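PDB 2IMP: lactaldehyde dehydrogenase from Escherichia coli, which catalyses the irreversible NAD+-dependent oxidation of L-lactaldehyde, formed from L-fucose and L-rhamnose, to L-lactate, and also oxidises glycolaldehyde. Local coordinates for residues E104-T108 / F154-A160; L89-G94 / F180-N184; I86-I90 / A101-V105; G78-R82 / F188-E194. All coordinates share one frame; numbering follows the deposited sequence.

Contact 1 (E104-T108 / F154-A160). With LAC (lactic acid), chain E.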
# COMPACT_ATOMS: atom_id res chain seq x y z
N GLU A 104 25.08 -20.03 1.23
CA GLU A 104 24.77 -19.23 0.05
C GLU A 104 23.88 -19.98 -0.96
O GLU A 104 22.89 -19.45 -1.45
CB GLU A 104 26.05 -18.77 -0.66
CG GLU A 104 25.75 -17.81 -1.80
CD GLU A 104 26.99 -17.39 -2.58
OE1 GLU A 104 28.11 -17.58 -2.08
OE2 GLU A 104 26.83 -16.86 -3.70
N VAL A 105 24.24 -21.23 -1.27
CA VAL A 105 23.46 -22.03 -2.20
C VAL A 105 22.01 -22.29 -1.72
O VAL A 105 21.05 -22.08 -2.46
CB VAL A 105 24.15 -23.39 -2.48
CG1 VAL A 105 23.24 -24.28 -3.34
CG2 VAL A 105 25.48 -23.14 -3.21
N ALA A 106 21.87 -22.73 -0.47
CA ALA A 106 20.55 -22.96 0.09
C ALA A 106 19.71 -21.66 0.13
O ALA A 106 18.53 -21.65 -0.20
CB ALA A 106 20.67 -23.56 1.48
N PHE A 107 20.36 -20.56 0.54
CA PHE A 107 19.70 -19.26 0.60
C PHE A 107 19.23 -18.78 -0.79
O PHE A 107 18.14 -18.23 -0.93
CB PHE A 107 20.64 -18.22 1.21
CG PHE A 107 20.01 -16.86 1.39
CD1 PHE A 107 19.05 -16.65 2.37
CD2 PHE A 107 20.39 -15.78 0.60
CE1 PHE A 107 18.46 -15.38 2.55
CE2 PHE A 107 19.82 -14.51 0.76
CZ PHE A 107 18.86 -14.31 1.74
N THR A 108 20.08 -19.00 -1.79
CA THR A 108 19.75 -18.62 -3.16
C THR A 108 18.46 -19.31 -3.66
O THR A 108 17.60 -18.68 -4.28
CB THR A 108 20.93 -18.94 -4.11
OG1 THR A 108 22.06 -18.16 -3.73
CG2 THR A 108 20.57 -18.62 -5.55
N PHE A 154 29.68 -13.61 -2.97
CA PHE A 154 28.30 -14.08 -3.09
C PHE A 154 27.86 -14.11 -4.57
O PHE A 154 26.76 -13.69 -4.92
CB PHE A 154 27.34 -13.20 -2.29
CG PHE A 154 27.49 -13.33 -0.80
CD1 PHE A 154 28.42 -12.56 -0.11
CD2 PHE A 154 26.73 -14.26 -0.10
CE1 PHE A 154 28.58 -12.70 1.27
CE2 PHE A 154 26.89 -14.41 1.28
CZ PHE A 154 27.82 -13.63 1.96
N PRO A 155 28.74 -14.63 -5.44
CA PRO A 155 28.50 -14.72 -6.89
C PRO A 155 27.22 -15.47 -7.29
O PRO A 155 26.51 -15.05 -8.20
CB PRO A 155 29.76 -15.40 -7.40
CG PRO A 155 30.09 -16.34 -6.27
CD PRO A 155 29.92 -15.43 -5.07
N PHE A 156 26.97 -16.60 -6.63
CA PHE A 156 25.79 -17.40 -6.95
C PHE A 156 24.49 -16.69 -6.54
O PHE A 156 23.57 -16.53 -7.36
CB PHE A 156 25.89 -18.76 -6.26
CG PHE A 156 24.93 -19.79 -6.80
CD1 PHE A 156 25.03 -20.21 -8.13
CD2 PHE A 156 23.93 -20.33 -5.99
CE1 PHE A 156 24.14 -21.17 -8.64
CE2 PHE A 156 23.04 -21.29 -6.49
CZ PHE A 156 23.14 -21.70 -7.82
N PHE A 157 24.41 -16.29 -5.28
CA PHE A 157 23.25 -15.58 -4.79
C PHE A 157 22.91 -14.35 -5.66
O PHE A 157 21.75 -14.14 -6.03
CB PHE A 157 23.46 -15.13 -3.35
CG PHE A 157 22.45 -14.13 -2.87
CD1 PHE A 157 21.09 -14.44 -2.87
CD2 PHE A 157 22.84 -12.87 -2.44
CE1 PHE A 157 20.14 -13.51 -2.45
CE2 PHE A 157 21.90 -11.93 -2.01
CZ PHE A 157 20.55 -12.25 -2.02
N LEU A 158 23.92 -13.55 -5.99
CA LEU A 158 23.67 -12.37 -6.79
C LEU A 158 23.05 -12.66 -8.17
O LEU A 158 22.40 -11.79 -8.76
CB LEU A 158 24.94 -11.54 -6.93
CG LEU A 158 25.26 -10.82 -5.61
CD1 LEU A 158 26.54 -10.03 -5.74
CD2 LEU A 158 24.12 -9.88 -5.24
N ILE A 159 23.24 -13.88 -8.69
CA ILE A 159 22.59 -14.23 -9.94
C ILE A 159 21.06 -14.17 -9.73
O ILE A 159 20.33 -13.54 -10.49
CB ILE A 159 22.92 -15.67 -10.39
CG1 ILE A 159 24.41 -15.83 -10.70
CG2 ILE A 159 22.10 -16.02 -11.63
CD1 ILE A 159 24.81 -17.28 -10.93
N ALA A 160 20.62 -14.83 -8.67
CA ALA A 160 19.21 -14.89 -8.32
C ALA A 160 18.66 -13.53 -7.88
O ALA A 160 17.54 -13.16 -8.23
CB ALA A 160 18.99 -15.92 -7.21
C LAC E . 25.38 -8.19 0.07
CA LAC E . 26.58 -8.38 -0.81
CB LAC E . 26.65 -9.85 -1.26
O LAC E . 24.48 -7.42 -0.26
OHN LAC E . 26.45 -7.57 -1.99
OXT LAC E . 25.33 -8.82 1.25
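Glu104 meets the start of helix 155-168 with one carboxylate oxygen: Phe157 N donates over 2.9 Å in a nearly straight bond (171°), which Glu104 OE2 accepts on its anti lone pair, away from OE1. Phe156 N lies equally near, 2.9 Å from Glu104 OE2. Extended beyond CG, with CG anti to its backbone N (chi1 -174°), Glu104 spans the gap between two helices whose local axes run almost parallel, 8.8 Å apart. Further along helix 98-116, Phe107 CE2 sits over one face of the Phe157 ring, 3.4 Å from Phe157 CE1; the two rings meet obliquely, their planes 54° apart. Thr108, one turn after Glu104, has OG1 at the edge of the Phe157 ring, and its CG2 touches Ala160 CB at 3.5 Å. Thr108 OG1 also bonds to Glu104 O at 2.7 Å, from the opposite face of the carbonyl to Thr108 N. Further out, Phe154 lines the lactate pocket, its CD1 3.4 Å from the lactate CB, while Lys96 forms a salt bridge with Glu104 OE1 and a cation-pi contact with the Phe154 ring. The helix dipole and Lys96 probably stabilise this buried carboxylate as the anion.

Contact 2 (L89-G94 / F180-N184). With NAI (1,4-dihydronicotinamide adenine dinucleotide), chain D.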
# COMPACT_ATOMS: atom_id res chain seq x y z
N LEU A 89 31.95 -25.58 -6.15
CA LEU A 89 32.39 -24.64 -7.17
C LEU A 89 32.69 -23.27 -6.57
O LEU A 89 33.71 -22.65 -6.87
CB LEU A 89 31.33 -24.50 -8.26
CG LEU A 89 31.07 -25.73 -9.13
CD1 LEU A 89 29.89 -25.46 -10.06
CD2 LEU A 89 32.33 -26.07 -9.93
N ILE A 90 31.80 -22.83 -5.69
CA ILE A 90 31.98 -21.55 -5.02
C ILE A 90 33.23 -21.56 -4.12
O ILE A 90 34.04 -20.63 -4.15
CB ILE A 90 30.73 -21.19 -4.17
CG1 ILE A 90 29.50 -21.10 -5.09
CG2 ILE A 90 30.95 -19.87 -3.44
CD1 ILE A 90 28.20 -20.78 -4.37
N VAL A 91 33.36 -22.62 -3.33
CA VAL A 91 34.53 -22.79 -2.47
C VAL A 91 35.84 -22.69 -3.29
O VAL A 91 36.74 -21.90 -2.98
CB VAL A 91 34.53 -24.17 -1.77
CG1 VAL A 91 35.83 -24.38 -1.01
CG2 VAL A 91 33.34 -24.29 -0.83
N GLU A 92 35.88 -23.49 -4.34
CA GLU A 92 37.02 -23.58 -5.25
C GLU A 92 37.44 -22.26 -5.94
O GLU A 92 38.63 -21.91 -5.96
CB GLU A 92 36.72 -24.64 -6.30
CG GLU A 92 37.76 -24.78 -7.38
CD GLU A 92 37.46 -25.93 -8.31
OE1 GLU A 92 36.32 -25.98 -8.83
OE2 GLU A 92 38.36 -26.78 -8.53
N GLU A 93 36.49 -21.53 -6.51
CA GLU A 93 36.82 -20.28 -7.20
C GLU A 93 36.71 -19.00 -6.34
O GLU A 93 37.43 -18.03 -6.57
CB GLU A 93 35.96 -20.14 -8.46
CG GLU A 93 34.49 -19.84 -8.21
CD GLU A 93 33.64 -19.92 -9.47
OE1 GLU A 93 34.15 -19.61 -10.58
OE2 GLU A 93 32.45 -20.27 -9.36
N GLY A 94 35.82 -19.02 -5.35
CA GLY A 94 35.63 -17.86 -4.50
C GLY A 94 36.46 -17.85 -3.23
O GLY A 94 36.62 -16.80 -2.59
N PHE A 180 36.37 -13.71 -12.31
CA PHE A 180 37.03 -14.47 -11.26
C PHE A 180 36.18 -15.62 -10.70
O PHE A 180 36.71 -16.59 -10.16
CB PHE A 180 37.43 -13.56 -10.10
CG PHE A 180 38.34 -12.45 -10.50
CD1 PHE A 180 39.62 -12.73 -10.98
CD2 PHE A 180 37.93 -11.12 -10.41
CE1 PHE A 180 40.47 -11.70 -11.38
CE2 PHE A 180 38.77 -10.10 -10.80
CZ PHE A 180 40.04 -10.39 -11.29
N THR A 181 34.86 -15.49 -10.82
CA THR A 181 33.94 -16.50 -10.30
C THR A 181 32.78 -16.86 -11.27
O THR A 181 31.60 -16.73 -10.92
CB THR A 181 33.35 -16.04 -8.95
OG1 THR A 181 32.64 -14.81 -9.12
CG2 THR A 181 34.45 -15.83 -7.92
N PRO A 182 33.10 -17.33 -12.48
CA PRO A 182 32.08 -17.69 -13.47
C PRO A 182 31.53 -19.13 -13.38
O PRO A 182 30.44 -19.41 -13.86
CB PRO A 182 32.81 -17.46 -14.78
CG PRO A 182 34.18 -17.98 -14.45
CD PRO A 182 34.45 -17.38 -13.08
N ASN A 183 32.30 -20.03 -12.77
CA ASN A 183 31.90 -21.42 -12.68
C ASN A 183 30.52 -21.69 -12.07
O ASN A 183 29.74 -22.46 -12.63
CB ASN A 183 32.97 -22.23 -11.95
CG ASN A 183 34.29 -22.20 -12.68
OD1 ASN A 183 34.31 -22.03 -13.90
ND2 ASN A 183 35.39 -22.36 -11.96
N ASN A 184 30.25 -21.06 -10.93
CA ASN A 184 28.96 -21.22 -10.29
C ASN A 184 27.83 -20.73 -11.23
O ASN A 184 26.72 -21.27 -11.21
CB ASN A 184 28.92 -20.43 -8.98
CG ASN A 184 29.06 -18.94 -9.20
OD1 ASN A 184 28.06 -18.26 -9.51
ND2 ASN A 184 30.25 -18.42 -9.06
PA NAI D . 34.18 -4.96 -9.65
O1A NAI D . 33.41 -3.73 -9.91
O2A NAI D . 35.68 -4.81 -9.96
O5B NAI D . 33.56 -6.15 -10.51
C5B NAI D . 32.19 -6.54 -10.45
C4B NAI D . 31.60 -6.76 -11.85
O4B NAI D . 31.62 -5.55 -12.62
C3B NAI D . 32.34 -7.80 -12.70
O3B NAI D . 31.41 -8.64 -13.37
C2B NAI D . 33.19 -6.95 -13.62
O2B NAI D . 33.63 -7.57 -14.79
C1B NAI D . 32.30 -5.76 -13.86
N9A NAI D . 33.03 -4.52 -14.27
C8A NAI D . 34.25 -4.01 -13.83
N7A NAI D . 34.51 -2.85 -14.52
C5A NAI D . 33.48 -2.62 -15.37
C6A NAI D . 33.22 -1.59 -16.30
N6A NAI D . 34.08 -0.59 -16.47
N1A NAI D . 32.04 -1.64 -17.05
C2A NAI D . 31.13 -2.69 -16.88
N3A NAI D . 31.40 -3.71 -15.96
C4A NAI D . 32.55 -3.67 -15.21
O3 NAI D . 33.93 -5.30 -8.10
PN NAI D . 34.32 -6.65 -7.32
O1N NAI D . 33.84 -7.85 -8.03
O2N NAI D . 33.87 -6.47 -5.90
O5D NAI D . 35.94 -6.54 -7.34
C5D NAI D . 36.80 -7.29 -8.16
C4D NAI D . 38.21 -6.81 -7.88
O4D NAI D . 39.08 -7.35 -8.87
C3D NAI D . 38.63 -5.33 -7.77
O3D NAI D . 38.86 -4.99 -6.42
C2D NAI D . 39.86 -5.19 -8.62
O2D NAI D . 40.84 -4.37 -8.03
C1D NAI D . 40.29 -6.62 -8.82
N1N NAI D . 41.12 -6.76 -10.06
C2N NAI D . 40.44 -6.95 -11.27
C3N NAI D . 41.18 -7.09 -12.48
C7N NAI D . 40.47 -7.30 -13.79
O7N NAI D . 41.23 -7.44 -14.95
N7N NAI D . 39.15 -7.37 -13.91
C4N NAI D . 42.62 -7.04 -12.41
C5N NAI D . 43.29 -6.84 -11.17
C6N NAI D . 42.52 -6.70 -9.99
O HOH W 1 34.88 -23.64 -9.49
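A single buried carboxylate, that of Glu93 near the end of helix 83-94, takes three hydrogen bonds from the start of helix 183-195, the helix after strand 172-176 in the NAD-binding domain of the aldehyde dehydrogenase fold. Both oxygens use their syn lone pairs for successive backbone amides: Asn183 N reaches Glu93 OE1 at 2.9 Å, and Asn184 N reaches Glu93 OE2 at 2.8 Å. A third donor, Asn184 ND2, meets Glu93 OE2 at 2.9 Å from above the carboxylate plane (56° out of it). Glu93 has CG between its backbone N and carbonyl carbon (chi1 71°), and from there the extended chain carries the carboxylate to the amides of Asn183 and Asn184. Thr181 CA closes on Glu93 OE1 at 3.1 Å, and Thr181 CG2 packs beside Glu93 CG. Ile90 CG1 lies against Asn184 CB, adding an apolar contact one turn back. Asn183 directs its amide oxygen to Ser36 OG, outside the two helices. Phe180, before the turn, brings its ring edge to the nicotinamide, with NAI C2N in the plane of the Phe180 ring, which places the contact beside the cofactor. A water makes a separate link, accepting from Asn183 ND2 at 2.8 Å and donating to Leu89 O and to Glu92 OE1.

Contact 3 (I86-I90 / A101-V105)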
# COMPACT_ATOMS: atom_id res chain seq x y z
N ILE A 86 27.42 -27.28 -6.52
CA ILE A 86 27.54 -25.84 -6.66
C ILE A 86 28.35 -25.20 -5.50
O ILE A 86 29.15 -24.29 -5.72
CB ILE A 86 26.14 -25.19 -6.75
CG1 ILE A 86 25.38 -25.78 -7.94
CG2 ILE A 86 26.25 -23.67 -6.90
CD1 ILE A 86 23.94 -25.32 -8.04
N SER A 87 28.12 -25.69 -4.29
CA SER A 87 28.85 -25.20 -3.12
C SER A 87 30.37 -25.37 -3.31
O SER A 87 31.16 -24.48 -2.99
CB SER A 87 28.42 -25.95 -1.86
OG SER A 87 27.06 -25.70 -1.55
N ALA A 88 30.75 -26.54 -3.82
CA ALA A 88 32.15 -26.85 -4.08
C ALA A 88 32.75 -25.89 -5.13
O ALA A 88 33.90 -25.45 -5.01
CB ALA A 88 32.29 -28.30 -4.54
N LEU A 89 31.95 -25.58 -6.15
CA LEU A 89 32.39 -24.64 -7.17
C LEU A 89 32.69 -23.27 -6.57
O LEU A 89 33.71 -22.65 -6.87
CB LEU A 89 31.33 -24.50 -8.26
CG LEU A 89 31.07 -25.73 -9.13
CD1 LEU A 89 29.89 -25.46 -10.06
CD2 LEU A 89 32.33 -26.07 -9.93
N ILE A 90 31.80 -22.83 -5.69
CA ILE A 90 31.98 -21.55 -5.02
C ILE A 90 33.23 -21.56 -4.12
O ILE A 90 34.04 -20.63 -4.15
CB ILE A 90 30.73 -21.19 -4.17
CG1 ILE A 90 29.50 -21.10 -5.09
CG2 ILE A 90 30.95 -19.87 -3.44
CD1 ILE A 90 28.20 -20.78 -4.37
N ALA A 101 29.61 -21.34 1.83
CA ALA A 101 29.22 -21.68 0.48
C ALA A 101 27.88 -22.45 0.51
O ALA A 101 26.95 -22.15 -0.25
CB ALA A 101 30.28 -22.53 -0.18
N GLU A 102 27.80 -23.44 1.39
CA GLU A 102 26.57 -24.20 1.54
C GLU A 102 25.36 -23.31 1.87
O GLU A 102 24.29 -23.47 1.31
CB GLU A 102 26.73 -25.26 2.64
CG GLU A 102 27.39 -26.53 2.15
CD GLU A 102 27.67 -27.52 3.26
OE1 GLU A 102 26.78 -27.71 4.13
OE2 GLU A 102 28.78 -28.10 3.27
N VAL A 103 25.56 -22.37 2.79
CA VAL A 103 24.50 -21.44 3.14
C VAL A 103 24.09 -20.58 1.93
O VAL A 103 22.90 -20.43 1.64
CB VAL A 103 24.93 -20.53 4.32
CG1 VAL A 103 23.92 -19.41 4.51
CG2 VAL A 103 25.02 -21.36 5.60
N GLU A 104 25.08 -20.03 1.23
CA GLU A 104 24.77 -19.23 0.05
C GLU A 104 23.88 -19.98 -0.96
O GLU A 104 22.89 -19.45 -1.45
CB GLU A 104 26.05 -18.77 -0.66
CG GLU A 104 25.75 -17.81 -1.80
CD GLU A 104 26.99 -17.39 -2.58
OE1 GLU A 104 28.11 -17.58 -2.08
OE2 GLU A 104 26.83 -16.86 -3.70
N VAL A 105 24.24 -21.23 -1.27
CA VAL A 105 23.46 -22.03 -2.20
C VAL A 105 22.01 -22.29 -1.72
O VAL A 105 21.05 -22.08 -2.46
CB VAL A 105 24.15 -23.39 -2.48
CG1 VAL A 105 23.24 -24.28 -3.34
CG2 VAL A 105 25.48 -23.14 -3.21
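Val105 puts its CG2 methyl among three residues of helix 83-94: Val105 CG2 lies 3.8 Å from Ile86 CG2, 3.8 Å from Ile90 CD1 and 3.4 Å from Ser87 OG. The torsion explains the reach, because CG2 stands anti to the carbonyl carbon and beside the backbone N, while CG1 takes the place anti to N (chi1 174°). One turn earlier, Ala101 CB lies 3.5 Å from Ser87 O and 4.2 Å from Ile90 CB. Ser87 OG turns back to bond to Ala83 O within its own helix, and the same OG packs against Glu102 CA and CG. No hydrogen bond crosses between the segments, and the evidence is for van der Waals packing with that hydroxyl already satisfied. Ile90 CD1 also flanks Glu104 OE1 at 3.9 Å, although the polar partners of that carboxylate are Phe157 N and Lys96. Phe156 of helix 155-168 also touches Ile86 and Ile90. The local axes approach to 8.6 Å and their N-to-C directions differ by 126°, an obliquely antiparallel pair. These are two consecutive helices joined by the short link 95-97 and packed at a steep angle, part of the helical layer of the aldehyde dehydrogenase fold.

Contact 4 (G78-R82 / F188-E194)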
# COMPACT_ATOMS: atom_id res chain seq x y z
N GLY A 78 16.06 -27.23 -9.08
CA GLY A 78 17.23 -27.77 -9.76
C GLY A 78 18.48 -27.44 -8.95
O GLY A 78 19.41 -28.25 -8.86
N ILE A 79 18.50 -26.24 -8.37
CA ILE A 79 19.63 -25.82 -7.55
C ILE A 79 19.81 -26.69 -6.28
O ILE A 79 20.93 -27.12 -5.96
CB ILE A 79 19.47 -24.34 -7.12
CG1 ILE A 79 19.65 -23.43 -8.34
CG2 ILE A 79 20.46 -24.01 -6.00
CD1 ILE A 79 19.36 -21.95 -8.07
N ARG A 80 18.72 -26.95 -5.57
CA ARG A 80 18.80 -27.79 -4.38
C ARG A 80 19.32 -29.21 -4.70
O ARG A 80 20.06 -29.80 -3.92
CB ARG A 80 17.43 -27.87 -3.69
CG ARG A 80 16.93 -26.54 -3.14
CD ARG A 80 15.74 -26.71 -2.20
NE ARG A 80 15.27 -25.42 -1.70
CZ ARG A 80 14.33 -24.67 -2.29
NH1 ARG A 80 13.75 -25.10 -3.40
NH2 ARG A 80 14.00 -23.50 -1.77
N GLU A 81 18.91 -29.73 -5.86
CA GLU A 81 19.36 -31.05 -6.30
C GLU A 81 20.90 -31.12 -6.52
O GLU A 81 21.52 -32.16 -6.32
CB GLU A 81 18.66 -31.43 -7.61
CG GLU A 81 17.24 -31.94 -7.45
CD GLU A 81 16.51 -32.04 -8.78
OE1 GLU A 81 17.08 -32.60 -9.73
OE2 GLU A 81 15.35 -31.56 -8.87
N ARG A 82 21.48 -30.01 -6.93
CA ARG A 82 22.91 -29.92 -7.17
C ARG A 82 23.67 -29.07 -6.13
O ARG A 82 24.80 -28.65 -6.37
CB ARG A 82 23.17 -29.35 -8.56
CG ARG A 82 22.54 -30.16 -9.67
CD ARG A 82 22.81 -29.57 -11.04
NE ARG A 82 22.40 -30.51 -12.07
CZ ARG A 82 22.69 -30.39 -13.37
NH1 ARG A 82 23.41 -29.37 -13.81
NH2 ARG A 82 22.29 -31.33 -14.22
N PHE A 188 24.56 -22.59 -12.94
CA PHE A 188 23.22 -22.01 -12.90
C PHE A 188 22.57 -22.10 -14.29
O PHE A 188 21.39 -22.45 -14.42
CB PHE A 188 23.26 -20.55 -12.44
CG PHE A 188 21.90 -19.94 -12.20
CD1 PHE A 188 21.08 -19.59 -13.27
CD2 PHE A 188 21.44 -19.73 -10.91
CE1 PHE A 188 19.81 -19.04 -13.05
CE2 PHE A 188 20.18 -19.18 -10.68
CZ PHE A 188 19.36 -18.83 -11.75
N ALA A 189 23.35 -21.79 -15.32
CA ALA A 189 22.86 -21.86 -16.70
C ALA A 189 22.46 -23.30 -17.12
O ALA A 189 21.48 -23.50 -17.83
CB ALA A 189 23.91 -21.31 -17.66
N LYS A 190 23.24 -24.28 -16.68
CA LYS A 190 22.93 -25.67 -16.99
C LYS A 190 21.56 -26.08 -16.44
O LYS A 190 20.81 -26.82 -17.08
CB LYS A 190 24.01 -26.61 -16.42
CG LYS A 190 25.36 -26.49 -17.11
CD LYS A 190 26.37 -27.44 -16.46
CE LYS A 190 27.73 -27.39 -17.16
NZ LYS A 190 28.69 -28.37 -16.55
N ILE A 191 21.25 -25.60 -15.24
CA ILE A 191 19.95 -25.87 -14.63
C ILE A 191 18.82 -25.23 -15.45
O ILE A 191 17.79 -25.86 -15.72
CB ILE A 191 19.92 -25.36 -13.17
CG1 ILE A 191 20.83 -26.25 -12.30
CG2 ILE A 191 18.47 -25.37 -12.64
CD1 ILE A 191 21.10 -25.70 -10.92
N VAL A 192 19.04 -23.99 -15.86
CA VAL A 192 18.08 -23.28 -16.69
C VAL A 192 17.84 -24.04 -18.01
O VAL A 192 16.70 -24.18 -18.47
CB VAL A 192 18.59 -21.86 -17.02
CG1 VAL A 192 17.74 -21.23 -18.12
CG2 VAL A 192 18.56 -21.00 -15.76
N ASP A 193 18.93 -24.52 -18.59
CA ASP A 193 18.84 -25.27 -19.84
C ASP A 193 18.12 -26.62 -19.65
O ASP A 193 17.26 -27.00 -20.44
CB ASP A 193 20.23 -25.52 -20.40
CG ASP A 193 20.20 -26.06 -21.80
OD1 ASP A 193 20.93 -27.03 -22.07
OD2 ASP A 193 19.45 -25.51 -22.64
N GLU A 194 18.48 -27.33 -18.59
CA GLU A 194 17.87 -28.62 -18.29
C GLU A 194 16.36 -28.59 -18.03
O GLU A 194 15.64 -29.49 -18.46
CB GLU A 194 18.57 -29.27 -17.10
CG GLU A 194 19.78 -30.08 -17.48
CD GLU A 194 20.63 -30.44 -16.29
OE1 GLU A 194 20.06 -30.79 -15.23
OE2 GLU A 194 21.88 -30.38 -16.41
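Arg82 and Glu194 form a salt bridge across the outer end of the contact, their side chains arriving from opposite directions. As modelled, with the position of Arg82 NH2 uncertain, the guanidinium and carboxylate planes are 63° apart, and the bond length deserves no weight. Arg82 is extended from CG to NE, and that straight chain slides past Ile191 in the opposite direction, Arg82 CD lying 4.1 Å from Ile191 CG1. At the guanidinium edge, Lys190 CB approaches Arg82 NH1 to 3.8 Å, while the lysine chain itself leads away. Deeper in, Ile191 CD1 lies 3.7 Å from Ile79 CG1, and the two side chains cross at about a right angle. The backbones come close at Gly78, whose CA is 5.9 Å from Ile191 CA, and Ile191 CG2 packs directly on Gly78 CA at 3.9 Å. Ile79 CD1 then reaches Phe188 CE2 at 3.9 Å. Val105 and Phe156 cover Ile79 beyond the two segments. An apolar helix-helix seam closed by a salt bridge at its solvent edge, it joins helix 65-81 to helix 183-195 within the aldehyde dehydrogenase fold.

Overall arrangement
From the N terminus, helices 65-81, 83-94 and 98-116 come first, and all four contacts begin on them or join them. Contact 3 closes the shortest loop, ten residues between helices 83-94 and 98-116. Contact 1 starts where contact 3 ends, the two sharing Glu104 and Val105, and runs to helix 155-168. Contact 2, which shares Leu89 and Ile90 with contact 3, closes a wider loop from helix 83-94 to helix 183-195, enclosing contact 1; contact 4, from helix 65-81 to the same helix 183-195, encloses all the others. Phe156 joins several of them, touching Ile90, Ile86, Ile79 and Phe188. Contacts 1 and 2 lie beside the lactate and cofactor sites.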